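Local coordinates for protein thioredoxin reductase (Clostridium acetobutylicum ATCC 824, PDB 6GNA) that probably passes electrons from ferredoxin through its FAD to a redox-active disulfide that reduces thioredoxin, without using a pyridine nucleotide, at residues V84-A89 against A135-P140; K107-M112 against V275-A280; Y162-A167 against Q181-V186; Y171-Y176 against L205-R210. All coordinates share one frame; numbering follows the deposited sequence.

Contact 1: V84-A89 against A135-P140; sequences VNNIYA and ATCDAP. With FAD (flavin-adenine dinucleotide), chain B.
The sulfur of C137 meets the side chains of two consecutive asparagines, N85 and N86. C137 SG lies 3.9 Å from N85 CB and 4.0 Å from N86 OD1, both van der Waals distances, and no direct hydrogen bond joins 84-89 to 135-140. Placed opposite its own carbonyl carbon (chi1 -53°), SG is carried to the asparagines. The second link runs through water: one molecule accepts from N85 ND2 at 3.1 Å and is hydrogen-bonded to T136 OG1 at 2.9 Å. N85 thus uses two parts of its side chain, CB at the sulfur and the amide nitrogen at the water. That two neighbouring strand residues face the same way follows from a classic beta bulge, in which N85 and N86 both lie opposite M97. Just before the bulge, V84 N donates to FAD N1A (2.8 Å, 168°) and V84 O accepts from FAD N6A (2.9 Å), so the backbone of V84 pairs with the adenine. C137 is disulfide-bonded to C134, the CxxC pair expected to serve as the redox centre in a thioredoxin reductase. Strand 84-89 is an outer strand of its mixed four-stranded sheet, beside 94-98, while the short helix 135-138 packs against helix 155-163.

Contact 2: K107-M112 against V275-A280; sequences KVILAM and VAALNA. With FAD (flavin-adenine dinucleotide), chain B.
This contact belongs to the Rossmann-type FAD-binding fold, where helix 266-286 packs against the parallel sheet that contains strand 108-110. I109 carries the centre of it with two separate branches. CG2 is anti to the backbone N and touches A276 CB at 3.9 Å. The other branch leaves beside the backbone N (chi1 -59°) and then runs extended (chi2 173°), which carries CD1 to the helix backbone, 3.7 Å from A277 CA and 4.1 Å from A277 CB. A branched side chain thus straddles two successive alanines, whose small methyls allow the strand and helix to come close: the CA atoms of I109 and A276 are 6.8 Å apart. One turn further along the helix, A280 CB meets K107 CB at 4.2 Å. All of these contacts are apolar, and no hydrogen bond crosses between 107-112 and 275-280.

Helix 16-25, which follows the glycine-rich turn consistent with a GxGxxG motif, adds S21 against both I109 and A277. The neighbouring strand 253-255 contributes Y254, which packs on A276 and A280. V275 and L278 also touch K268 and Q265 of the second subunit, so the same helix takes part in the dimer interface.

Beyond the end of the strand the chain reaches the cofactor. M112 O comes within 3.2 Å of FAD C8A, and M112 CB and CG each lie 3.4 Å from FAD N7A, at the imidazole part of the adenine.

Contact 3: Y162-A167 against Q181-V186; sequences YLAELA and QLVSAV
A164, in the C-terminal part of the chain that forms helix 155-163, faces a type I beta turn running from V183 to V186, with the CA atoms of A164 and A185 6.4 Å apart. The turn is closed by V186 N donating to V183 O at 3.0 Å. Its fold gathers three side chains around a single methyl group: A164 CB lies 4.2 Å from V183 CG2, 4.2 Å from A185 CB and 4.1 Å from V186 CG2. In V186, CG1 takes the place opposite the backbone N (chi1 174°), which leaves CG2 beside that N and facing A164. On the opposing segment L163 O takes two N-H groups, from L166 and A167, at 2.9 and 2.8 Å from their nitrogens. N161 ties the loop to helix 155-163, its OD1 hydrogen-bonded to V183 N and its ND2 to Q181 O, while V170 of strand 169-174 lies against A164. No hydrogen bond crosses the two segments themselves. Their direct cohesion is therefore dispersion between methyl groups at ordinary separation, and the polar bonds that hold the loop, among them those of N161, lie outside the contact.

Contact 4: Y171-Y176 against L205-R210; sequences YYVPRY and LKLKSR
V173 projects from strand 169-174 toward the end of a neighbouring hairpin, and its CB branches to two methyls that both find leucine carbons. CG1, anti to the backbone N (chi1 -176°), meets L207 CD2 at 4.0 Å, tip to tip. CG2 lies 4.1 Å from the same L207 CD2 and 4.3 Å from L205 CD2, so CG2 faces both leucines, which approach from the same side.

Two residues back, Y171 meets R210 at the border of the apolar patch. R210 runs extended from CG to NE, bringing NH2 to 3.9 Å from Y171 CE1; the ring and guanidinium planes are 78° apart, the approach is oblique, and the separation is that of a van der Waals contact. The charge of R210 is met by a salt bridge from NH2 to E187 OE1, which directs the guanidinium to strand 186-188. The hairpin end is closed by L207 N donating to R210 O at 2.7 Å.

Strand 169-174 runs between 146-151 and 186-188 in a parallel five-stranded sheet, whereas 202-207 is the middle strand of an antiparallel three-stranded one. Such a three-stranded sheet laid on a parallel sheet is typical of the second nucleotide-binding-like domain of the thioredoxin reductase fold.

Contacts 1 and 2 both touch FAD, with centres 22 Å apart, and meet where I87 CD1 packs on L110 CD2 at 3.8 Å. Contacts 3 and 4 lie together in the other part of the chain, 16 Å between centres, joined by V186 and L182 packing on Y172; helix 155-163 and strand 169-174 follow one another there. Contact 1 also borders contact 3 through A139 against Y162, L163 and L166, so it bridges the FAD-binding sheets and the disulfide-bearing part. Along the chain, contacts 3 and 4 are nested inside the loop closed by contact 2, consistent with one domain being inserted within the other, as in thioredoxin reductases.

Contact 1: V84-A89 against A135-P140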
# COMPACT_ATOMS: atom_id res chain seq x y z
N VAL A 84 -18.60 5.49 -15.20
CA VAL A 84 -19.30 6.15 -14.11
C VAL A 84 -19.20 7.66 -14.29
O VAL A 84 -18.09 8.21 -14.38
CB VAL A 84 -18.76 5.72 -12.74
CG1 VAL A 84 -19.46 6.50 -11.62
CG2 VAL A 84 -18.95 4.21 -12.56
N ASN A 85 -20.34 8.33 -14.33
CA ASN A 85 -20.40 9.78 -14.55
C ASN A 85 -20.53 10.59 -13.27
O ASN A 85 -19.97 11.69 -13.18
CB ASN A 85 -21.56 10.14 -15.48
CG ASN A 85 -21.29 9.72 -16.88
OD1 ASN A 85 -20.17 9.87 -17.37
ND2 ASN A 85 -22.30 9.17 -17.53
N ASN A 86 -21.27 10.10 -12.27
CA ASN A 86 -21.47 10.88 -11.06
C ASN A 86 -21.81 9.91 -9.94
O ASN A 86 -22.46 8.89 -10.16
CB ASN A 86 -22.59 11.92 -11.20
CG ASN A 86 -22.18 13.09 -12.06
OD1 ASN A 86 -22.65 13.23 -13.19
ND2 ASN A 86 -21.29 13.93 -11.54
N ILE A 87 -21.33 10.26 -8.75
CA ILE A 87 -21.59 9.50 -7.53
C ILE A 87 -22.07 10.50 -6.51
O ILE A 87 -21.35 11.44 -6.16
CB ILE A 87 -20.33 8.78 -7.03
CG1 ILE A 87 -19.84 7.83 -8.12
CG2 ILE A 87 -20.61 8.04 -5.72
CD1 ILE A 87 -18.50 7.27 -7.84
N TYR A 88 -23.29 10.31 -6.05
CA TYR A 88 -23.94 11.28 -5.18
C TYR A 88 -24.00 10.67 -3.80
O TYR A 88 -24.67 9.65 -3.60
CB TYR A 88 -25.33 11.63 -5.68
CG TYR A 88 -25.31 12.30 -7.02
CD1 TYR A 88 -24.72 13.54 -7.18
CD2 TYR A 88 -25.88 11.69 -8.12
CE1 TYR A 88 -24.69 14.16 -8.40
CE2 TYR A 88 -25.86 12.30 -9.34
CZ TYR A 88 -25.27 13.54 -9.48
OH TYR A 88 -25.25 14.15 -10.71
N ALA A 89 -23.27 11.28 -2.87
CA ALA A 89 -23.29 10.84 -1.48
C ALA A 89 -24.62 11.26 -0.89
O ALA A 89 -24.84 12.45 -0.63
CB ALA A 89 -22.13 11.49 -0.73
N ALA A 135 -21.33 14.85 -21.46
CA ALA A 135 -22.20 15.39 -22.50
C ALA A 135 -23.61 14.85 -22.38
O ALA A 135 -24.59 15.61 -22.49
CB ALA A 135 -21.62 15.10 -23.89
N THR A 136 -23.76 13.54 -22.18
CA THR A 136 -25.10 12.96 -22.09
C THR A 136 -25.85 13.50 -20.88
O THR A 136 -27.08 13.67 -20.94
CB THR A 136 -25.01 11.44 -22.05
OG1 THR A 136 -24.19 11.03 -20.94
CG2 THR A 136 -24.38 10.90 -23.32
N CYS A 137 -25.14 13.78 -19.79
CA CYS A 137 -25.77 14.34 -18.59
C CYS A 137 -26.40 15.70 -18.89
O CYS A 137 -27.52 15.98 -18.45
CB CYS A 137 -24.72 14.45 -17.47
SG CYS A 137 -23.74 12.93 -17.04
N ASP A 138 -25.70 16.56 -19.63
CA ASP A 138 -26.15 17.92 -19.89
C ASP A 138 -26.89 18.05 -21.21
O ASP A 138 -27.21 19.17 -21.62
CB ASP A 138 -24.97 18.90 -19.89
CG ASP A 138 -24.32 19.02 -18.54
OD1 ASP A 138 -24.84 18.43 -17.57
OD2 ASP A 138 -23.28 19.71 -18.45
N ALA A 139 -27.18 16.93 -21.88
CA ALA A 139 -27.67 16.99 -23.26
C ALA A 139 -28.91 17.85 -23.41
O ALA A 139 -28.95 18.66 -24.35
CB ALA A 139 -27.91 15.58 -23.80
N PRO A 140 -29.94 17.74 -22.56
CA PRO A 140 -31.14 18.57 -22.77
C PRO A 140 -30.84 20.05 -22.80
O PRO A 140 -31.54 20.80 -23.48
CB PRO A 140 -32.05 18.19 -21.59
CG PRO A 140 -31.59 16.85 -21.16
CD PRO A 140 -30.10 16.83 -21.41
PA FAD B . -5.28 2.92 -13.46
O1A FAD B . -4.23 1.88 -13.73
O2A FAD B . -5.30 4.19 -14.28
O5B FAD B . -6.73 2.23 -13.58
C5B FAD B . -7.89 3.03 -13.80
C4B FAD B . -8.94 2.22 -14.54
O4B FAD B . -10.24 2.61 -14.10
C3B FAD B . -8.87 2.48 -16.04
O3B FAD B . -9.01 1.26 -16.77
C2B FAD B . -10.03 3.40 -16.32
O2B FAD B . -10.59 3.20 -17.62
C1B FAD B . -11.02 3.05 -15.21
N9A FAD B . -11.83 4.23 -14.84
C8A FAD B . -11.37 5.42 -14.43
N7A FAD B . -12.39 6.27 -14.17
C5A FAD B . -13.54 5.62 -14.43
C6A FAD B . -14.98 5.92 -14.38
N6A FAD B . -15.43 7.14 -13.98
N1A FAD B . -15.84 4.95 -14.74
C2A FAD B . -15.43 3.73 -15.13
N3A FAD B . -14.13 3.39 -15.20
C4A FAD B . -13.16 4.27 -14.87
N1 FAD B . 4.15 1.55 -12.12
C2 FAD B . 5.04 0.72 -11.52
O2 FAD B . 4.94 0.52 -10.29
N3 FAD B . 6.03 0.09 -12.19
C4 FAD B . 6.19 0.26 -13.51
O4 FAD B . 7.11 -0.34 -14.11
C4X FAD B . 5.27 1.15 -14.24
N5 FAD B . 5.38 1.36 -15.57
C5X FAD B . 4.52 2.18 -16.21
C6 FAD B . 4.65 2.38 -17.58
C7 FAD B . 3.77 3.23 -18.25
C7M FAD B . 3.92 3.44 -19.73
C8 FAD B . 2.69 3.92 -17.51
C8M FAD B . 1.74 4.83 -18.23
C9 FAD B . 2.55 3.72 -16.14
C9A FAD B . 3.43 2.88 -15.46
N10 FAD B . 3.30 2.68 -14.07
C10 FAD B . 4.20 1.80 -13.44
C1' FAD B . 2.24 3.34 -13.31
C2' FAD B . 1.14 2.34 -12.99
O2' FAD B . 0.58 1.87 -14.22
C3' FAD B . 0.05 2.98 -12.15
O3' FAD B . 0.60 3.42 -10.90
C4' FAD B . -1.08 2.00 -11.88
O4' FAD B . -1.64 1.57 -13.13
C5' FAD B . -2.17 2.65 -11.03
O5' FAD B . -3.35 1.88 -11.15
P FAD B . -4.78 2.43 -10.67
O1P FAD B . -5.73 1.26 -10.57
O2P FAD B . -4.62 3.37 -9.50
O3P FAD B . -5.23 3.36 -11.91
O HOH W 1 -22.33 8.87 -20.57

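Contact 2: K107-M112 against V275-A280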
# COMPACT_ATOMS: atom_id res chain seq x y z
N LYS A 107 -21.22 1.29 0.13
CA LYS A 107 -19.86 1.80 0.21
C LYS A 107 -19.33 1.96 -1.20
O LYS A 107 -19.67 1.18 -2.09
CB LYS A 107 -18.93 0.83 0.96
CG LYS A 107 -19.45 0.36 2.32
CD LYS A 107 -19.51 1.50 3.32
CE LYS A 107 -20.11 1.05 4.64
NZ LYS A 107 -20.22 2.16 5.60
N VAL A 108 -18.48 2.96 -1.40
CA VAL A 108 -17.86 3.21 -2.69
C VAL A 108 -16.35 3.24 -2.49
O VAL A 108 -15.87 3.82 -1.51
CB VAL A 108 -18.35 4.54 -3.31
CG1 VAL A 108 -17.50 4.95 -4.49
CG2 VAL A 108 -19.81 4.42 -3.72
N ILE A 109 -15.61 2.63 -3.42
CA ILE A 109 -14.15 2.71 -3.45
C ILE A 109 -13.76 3.37 -4.77
O ILE A 109 -13.95 2.79 -5.84
CB ILE A 109 -13.49 1.34 -3.29
CG1 ILE A 109 -13.90 0.70 -1.96
CG2 ILE A 109 -11.95 1.48 -3.35
CD1 ILE A 109 -13.42 -0.73 -1.79
N LEU A 110 -13.23 4.58 -4.69
CA LEU A 110 -12.79 5.30 -5.88
C LEU A 110 -11.42 4.77 -6.28
O LEU A 110 -10.48 4.81 -5.48
CB LEU A 110 -12.69 6.79 -5.54
CG LEU A 110 -13.98 7.44 -5.03
CD1 LEU A 110 -13.76 8.88 -4.66
CD2 LEU A 110 -15.08 7.34 -6.10
N ALA A 111 -11.30 4.38 -7.53
CA ALA A 111 -10.08 3.75 -8.03
C ALA A 111 -9.86 4.14 -9.48
O ALA A 111 -9.48 3.31 -10.31
CB ALA A 111 -10.10 2.23 -7.83
N MET A 112 -10.08 5.42 -9.78
CA MET A 112 -10.15 5.88 -11.16
C MET A 112 -8.80 6.11 -11.80
O MET A 112 -8.75 6.43 -13.00
CB MET A 112 -10.93 7.20 -11.25
CG MET A 112 -12.39 7.13 -10.87
SD MET A 112 -12.69 7.33 -9.13
CE MET A 112 -12.20 9.04 -8.86
N VAL A 275 -6.52 -2.17 1.48
CA VAL A 275 -6.89 -1.49 2.73
C VAL A 275 -8.30 -0.92 2.64
O VAL A 275 -9.11 -1.06 3.56
CB VAL A 275 -5.85 -0.42 3.07
CG1 VAL A 275 -6.32 0.39 4.29
CG2 VAL A 275 -4.50 -1.06 3.36
N ALA A 276 -8.61 -0.28 1.51
CA ALA A 276 -9.94 0.29 1.35
C ALA A 276 -11.02 -0.77 1.44
O ALA A 276 -12.04 -0.58 2.12
CB ALA A 276 -10.02 1.00 -0.00
N ALA A 277 -10.84 -1.88 0.73
CA ALA A 277 -11.86 -2.94 0.70
C ALA A 277 -12.04 -3.58 2.08
O ALA A 277 -13.18 -3.82 2.50
CB ALA A 277 -11.46 -4.01 -0.31
N LEU A 278 -10.94 -3.90 2.77
CA LEU A 278 -11.08 -4.55 4.07
C LEU A 278 -11.73 -3.63 5.09
O LEU A 278 -12.50 -4.08 5.93
CB LEU A 278 -9.71 -5.04 4.56
CG LEU A 278 -9.12 -6.16 3.71
CD1 LEU A 278 -7.74 -6.54 4.24
CD2 LEU A 278 -10.03 -7.39 3.65
N ASN A 279 -11.47 -2.32 4.99
CA ASN A 279 -12.13 -1.38 5.88
C ASN A 279 -13.60 -1.24 5.52
O ASN A 279 -14.46 -1.23 6.40
CB ASN A 279 -11.40 -0.03 5.84
CG ASN A 279 -10.28 0.05 6.85
OD1 ASN A 279 -10.50 -0.14 8.04
ND2 ASN A 279 -9.06 0.31 6.39
N ALA A 280 -13.91 -1.17 4.22
CA ALA A 280 -15.30 -1.08 3.81
C ALA A 280 -16.09 -2.30 4.28
O ALA A 280 -17.22 -2.17 4.76
CB ALA A 280 -15.38 -0.93 2.29
PA FAD B . -5.28 2.92 -13.46
O1A FAD B . -4.23 1.88 -13.73
O2A FAD B . -5.30 4.19 -14.28
O5B FAD B . -6.73 2.23 -13.58
C5B FAD B . -7.89 3.03 -13.80
C4B FAD B . -8.94 2.22 -14.54
O4B FAD B . -10.24 2.61 -14.10
C3B FAD B . -8.87 2.48 -16.04
O3B FAD B . -9.01 1.26 -16.77
C2B FAD B . -10.03 3.40 -16.32
O2B FAD B . -10.59 3.20 -17.62
C1B FAD B . -11.02 3.05 -15.21
N9A FAD B . -11.83 4.23 -14.84
C8A FAD B . -11.37 5.42 -14.43
N7A FAD B . -12.39 6.27 -14.17
C5A FAD B . -13.54 5.62 -14.43
C6A FAD B . -14.98 5.92 -14.38
N6A FAD B . -15.43 7.14 -13.98
N1A FAD B . -15.84 4.95 -14.74
C2A FAD B . -15.43 3.73 -15.13
N3A FAD B . -14.13 3.39 -15.20
C4A FAD B . -13.16 4.27 -14.87
N1 FAD B . 4.15 1.55 -12.12
C2 FAD B . 5.04 0.72 -11.52
O2 FAD B . 4.94 0.52 -10.29
N3 FAD B . 6.03 0.09 -12.19
C4 FAD B . 6.19 0.26 -13.51
O4 FAD B . 7.11 -0.34 -14.11
C4X FAD B . 5.27 1.15 -14.24
N5 FAD B . 5.38 1.36 -15.57
C5X FAD B . 4.52 2.18 -16.21
C6 FAD B . 4.65 2.38 -17.58
C7 FAD B . 3.77 3.23 -18.25
C7M FAD B . 3.92 3.44 -19.73
C8 FAD B . 2.69 3.92 -17.51
C8M FAD B . 1.74 4.83 -18.23
C9 FAD B . 2.55 3.72 -16.14
C9A FAD B . 3.43 2.88 -15.46
N10 FAD B . 3.30 2.68 -14.07
C10 FAD B . 4.20 1.80 -13.44
C1' FAD B . 2.24 3.34 -13.31
C2' FAD B . 1.14 2.34 -12.99
O2' FAD B . 0.58 1.87 -14.22
C3' FAD B . 0.05 2.98 -12.15
O3' FAD B . 0.60 3.42 -10.90
C4' FAD B . -1.08 2.00 -11.88
O4' FAD B . -1.64 1.57 -13.13
C5' FAD B . -2.17 2.65 -11.03
O5' FAD B . -3.35 1.88 -11.15
P FAD B . -4.78 2.43 -10.67
O1P FAD B . -5.73 1.26 -10.57
O2P FAD B . -4.62 3.37 -9.50
O3P FAD B . -5.23 3.36 -11.91

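Contact 3: Y162-A167 against Q181-V186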
# COMPACT_ATOMS: atom_id res chain seq x y z
N TYR A 162 -25.18 10.37 -29.35
CA TYR A 162 -26.40 10.71 -28.64
C TYR A 162 -26.71 12.20 -28.78
O TYR A 162 -27.86 12.58 -28.99
CB TYR A 162 -26.25 10.34 -27.16
CG TYR A 162 -27.49 10.65 -26.34
CD1 TYR A 162 -28.63 9.86 -26.44
CD2 TYR A 162 -27.52 11.73 -25.47
CE1 TYR A 162 -29.76 10.14 -25.71
CE2 TYR A 162 -28.66 12.02 -24.73
CZ TYR A 162 -29.78 11.22 -24.85
OH TYR A 162 -30.91 11.49 -24.12
N LEU A 163 -25.69 13.05 -28.64
CA LEU A 163 -25.95 14.48 -28.72
C LEU A 163 -26.43 14.89 -30.10
O LEU A 163 -27.14 15.89 -30.22
CB LEU A 163 -24.69 15.28 -28.36
CG LEU A 163 -24.62 15.80 -26.92
CD1 LEU A 163 -25.69 16.86 -26.69
CD2 LEU A 163 -24.78 14.66 -25.91
N ALA A 164 -26.05 14.14 -31.14
CA ALA A 164 -26.48 14.51 -32.49
C ALA A 164 -27.99 14.43 -32.64
O ALA A 164 -28.54 15.01 -33.58
CB ALA A 164 -25.78 13.62 -33.51
N GLU A 165 -28.68 13.74 -31.73
CA GLU A 165 -30.14 13.67 -31.75
C GLU A 165 -30.81 14.90 -31.15
O GLU A 165 -32.02 15.06 -31.32
CB GLU A 165 -30.61 12.43 -30.99
CG GLU A 165 -29.93 11.13 -31.42
CD GLU A 165 -30.42 10.64 -32.77
OE1 GLU A 165 -31.59 10.90 -33.11
OE2 GLU A 165 -29.62 9.99 -33.48
N LEU A 166 -30.07 15.75 -30.44
CA LEU A 166 -30.64 16.91 -29.75
C LEU A 166 -30.01 18.22 -30.20
O LEU A 166 -30.72 19.21 -30.38
CB LEU A 166 -30.46 16.75 -28.23
CG LEU A 166 -31.26 15.63 -27.56
CD1 LEU A 166 -30.86 15.46 -26.09
CD2 LEU A 166 -32.76 15.89 -27.69
N ALA A 167 -28.70 18.25 -30.39
CA ALA A 167 -28.01 19.47 -30.76
C ALA A 167 -28.25 19.79 -32.23
O ALA A 167 -28.52 18.92 -33.05
CB ALA A 167 -26.51 19.30 -30.52
N GLN A 181 -16.43 5.52 -34.69
CA GLN A 181 -17.75 4.98 -35.01
C GLN A 181 -18.81 6.04 -34.68
O GLN A 181 -19.47 6.01 -33.64
CB GLN A 181 -18.00 3.67 -34.27
CG GLN A 181 -17.18 2.50 -34.82
CD GLN A 181 -15.73 2.53 -34.36
OE1 GLN A 181 -15.46 2.65 -33.18
NE2 GLN A 181 -14.80 2.39 -35.30
N LEU A 182 -18.96 6.98 -35.61
CA LEU A 182 -19.83 8.13 -35.45
C LEU A 182 -20.87 8.16 -36.55
O LEU A 182 -20.58 7.83 -37.70
CB LEU A 182 -19.00 9.42 -35.51
CG LEU A 182 -17.94 9.58 -34.42
CD1 LEU A 182 -16.95 10.68 -34.77
CD2 LEU A 182 -18.61 9.90 -33.10
N VAL A 183 -22.10 8.57 -36.20
CA VAL A 183 -23.13 8.80 -37.20
C VAL A 183 -22.72 9.94 -38.12
O VAL A 183 -21.92 10.82 -37.76
CB VAL A 183 -24.49 9.07 -36.54
CG1 VAL A 183 -24.91 7.89 -35.66
CG2 VAL A 183 -24.43 10.36 -35.72
N SER A 184 -23.29 9.95 -39.33
CA SER A 184 -22.89 10.92 -40.34
C SER A 184 -23.17 12.35 -39.90
O SER A 184 -22.50 13.28 -40.37
CB SER A 184 -23.60 10.62 -41.67
OG SER A 184 -25.00 10.60 -41.49
N ALA A 185 -24.15 12.56 -39.02
CA ALA A 185 -24.45 13.91 -38.55
C ALA A 185 -23.32 14.52 -37.72
O ALA A 185 -23.28 15.75 -37.57
CB ALA A 185 -25.74 13.91 -37.73
N VAL A 186 -22.42 13.71 -37.18
CA VAL A 186 -21.29 14.23 -36.40
C VAL A 186 -20.16 14.62 -37.35
O VAL A 186 -19.70 13.80 -38.15
CB VAL A 186 -20.79 13.18 -35.39
CG1 VAL A 186 -19.52 13.67 -34.71
CG2 VAL A 186 -21.85 12.87 -34.37

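Contact 4: Y171-Y176 against L205-R210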
# COMPACT_ATOMS: atom_id res chain seq x y z
N TYR A 171 -19.74 18.60 -33.27
CA TYR A 171 -18.37 18.40 -33.72
C TYR A 171 -17.69 17.43 -32.77
O TYR A 171 -17.88 17.51 -31.55
CB TYR A 171 -17.58 19.71 -33.67
CG TYR A 171 -18.11 20.82 -34.54
CD1 TYR A 171 -17.89 20.82 -35.91
CD2 TYR A 171 -18.81 21.88 -33.99
CE1 TYR A 171 -18.36 21.85 -36.71
CE2 TYR A 171 -19.28 22.91 -34.78
CZ TYR A 171 -19.06 22.89 -36.13
OH TYR A 171 -19.53 23.92 -36.92
N TYR A 172 -16.87 16.54 -33.33
CA TYR A 172 -16.07 15.61 -32.53
C TYR A 172 -14.59 15.83 -32.84
O TYR A 172 -14.16 15.69 -33.98
CB TYR A 172 -16.46 14.16 -32.80
CG TYR A 172 -15.81 13.16 -31.86
CD1 TYR A 172 -16.28 13.01 -30.57
CD2 TYR A 172 -14.75 12.36 -32.26
CE1 TYR A 172 -15.73 12.12 -29.70
CE2 TYR A 172 -14.18 11.46 -31.39
CZ TYR A 172 -14.68 11.35 -30.11
OH TYR A 172 -14.16 10.47 -29.20
N VAL A 173 -13.83 16.16 -31.80
CA VAL A 173 -12.40 16.40 -31.89
C VAL A 173 -11.69 15.23 -31.23
O VAL A 173 -11.60 15.19 -29.99
CB VAL A 173 -12.02 17.72 -31.21
CG1 VAL A 173 -10.54 18.01 -31.38
CG2 VAL A 173 -12.83 18.89 -31.76
N PRO A 174 -11.18 14.27 -31.98
CA PRO A 174 -10.54 13.10 -31.35
C PRO A 174 -9.17 13.43 -30.81
O PRO A 174 -8.39 14.17 -31.42
CB PRO A 174 -10.44 12.11 -32.51
CG PRO A 174 -10.34 12.97 -33.73
CD PRO A 174 -11.19 14.17 -33.45
N ARG A 175 -8.86 12.84 -29.65
CA ARG A 175 -7.53 12.99 -29.04
C ARG A 175 -6.81 11.65 -28.95
O ARG A 175 -5.97 11.45 -28.07
CB ARG A 175 -7.64 13.62 -27.66
CG ARG A 175 -8.52 14.87 -27.64
CD ARG A 175 -8.03 15.93 -28.59
NE ARG A 175 -6.70 16.41 -28.24
CZ ARG A 175 -5.64 16.38 -29.05
NH1 ARG A 175 -5.73 15.91 -30.28
NH2 ARG A 175 -4.47 16.84 -28.62
N TYR A 176 -7.15 10.74 -29.85
CA TYR A 176 -6.51 9.44 -29.97
C TYR A 176 -6.66 9.02 -31.43
O TYR A 176 -7.52 9.55 -32.15
CB TYR A 176 -7.19 8.39 -29.07
CG TYR A 176 -8.67 8.33 -29.32
CD1 TYR A 176 -9.53 9.21 -28.69
CD2 TYR A 176 -9.22 7.42 -30.22
CE1 TYR A 176 -10.88 9.19 -28.93
CE2 TYR A 176 -10.58 7.39 -30.46
CZ TYR A 176 -11.40 8.28 -29.82
OH TYR A 176 -12.76 8.29 -30.04
N LEU A 205 -14.50 27.31 -29.72
CA LEU A 205 -13.31 26.50 -29.48
C LEU A 205 -12.30 26.86 -30.55
O LEU A 205 -12.57 26.69 -31.74
CB LEU A 205 -13.62 25.01 -29.53
CG LEU A 205 -12.38 24.11 -29.39
CD1 LEU A 205 -11.67 24.31 -28.05
CD2 LEU A 205 -12.72 22.64 -29.58
N LYS A 206 -11.15 27.38 -30.13
CA LYS A 206 -10.06 27.69 -31.04
C LYS A 206 -9.17 26.46 -31.17
O LYS A 206 -8.79 25.85 -30.17
CB LYS A 206 -9.23 28.87 -30.52
CG LYS A 206 -9.92 30.22 -30.56
CD LYS A 206 -8.95 31.30 -30.11
CE LYS A 206 -9.63 32.66 -29.98
NZ LYS A 206 -10.09 33.20 -31.28
N LEU A 207 -8.87 26.08 -32.41
CA LEU A 207 -7.95 24.99 -32.70
C LEU A 207 -6.80 25.54 -33.54
O LEU A 207 -6.81 26.70 -33.95
CB LEU A 207 -8.68 23.82 -33.38
CG LEU A 207 -9.87 23.29 -32.56
CD1 LEU A 207 -11.21 23.87 -33.07
CD2 LEU A 207 -9.93 21.76 -32.50
N LYS A 208 -5.79 24.71 -33.78
CA LYS A 208 -4.58 25.22 -34.42
C LYS A 208 -4.86 25.83 -35.79
O LYS A 208 -4.27 26.86 -36.15
CB LYS A 208 -3.52 24.11 -34.53
CG LYS A 208 -2.51 24.13 -33.41
CD LYS A 208 -3.15 23.75 -32.10
N SER A 209 -5.76 25.23 -36.56
CA SER A 209 -6.03 25.68 -37.93
C SER A 209 -7.47 26.10 -38.16
O SER A 209 -7.83 26.44 -39.29
CB SER A 209 -5.66 24.58 -38.93
OG SER A 209 -4.27 24.30 -38.89
N ARG A 210 -8.31 26.11 -37.12
CA ARG A 210 -9.74 26.32 -37.29
C ARG A 210 -10.30 26.84 -35.98
O ARG A 210 -9.74 26.60 -34.91
CB ARG A 210 -10.41 24.99 -37.65
CG ARG A 210 -11.91 25.05 -37.80
CD ARG A 210 -12.43 23.76 -38.39
NE ARG A 210 -13.84 23.85 -38.72
CZ ARG A 210 -14.57 22.84 -39.20
NH1 ARG A 210 -14.00 21.66 -39.41
NH2 ARG A 210 -15.85 23.01 -39.46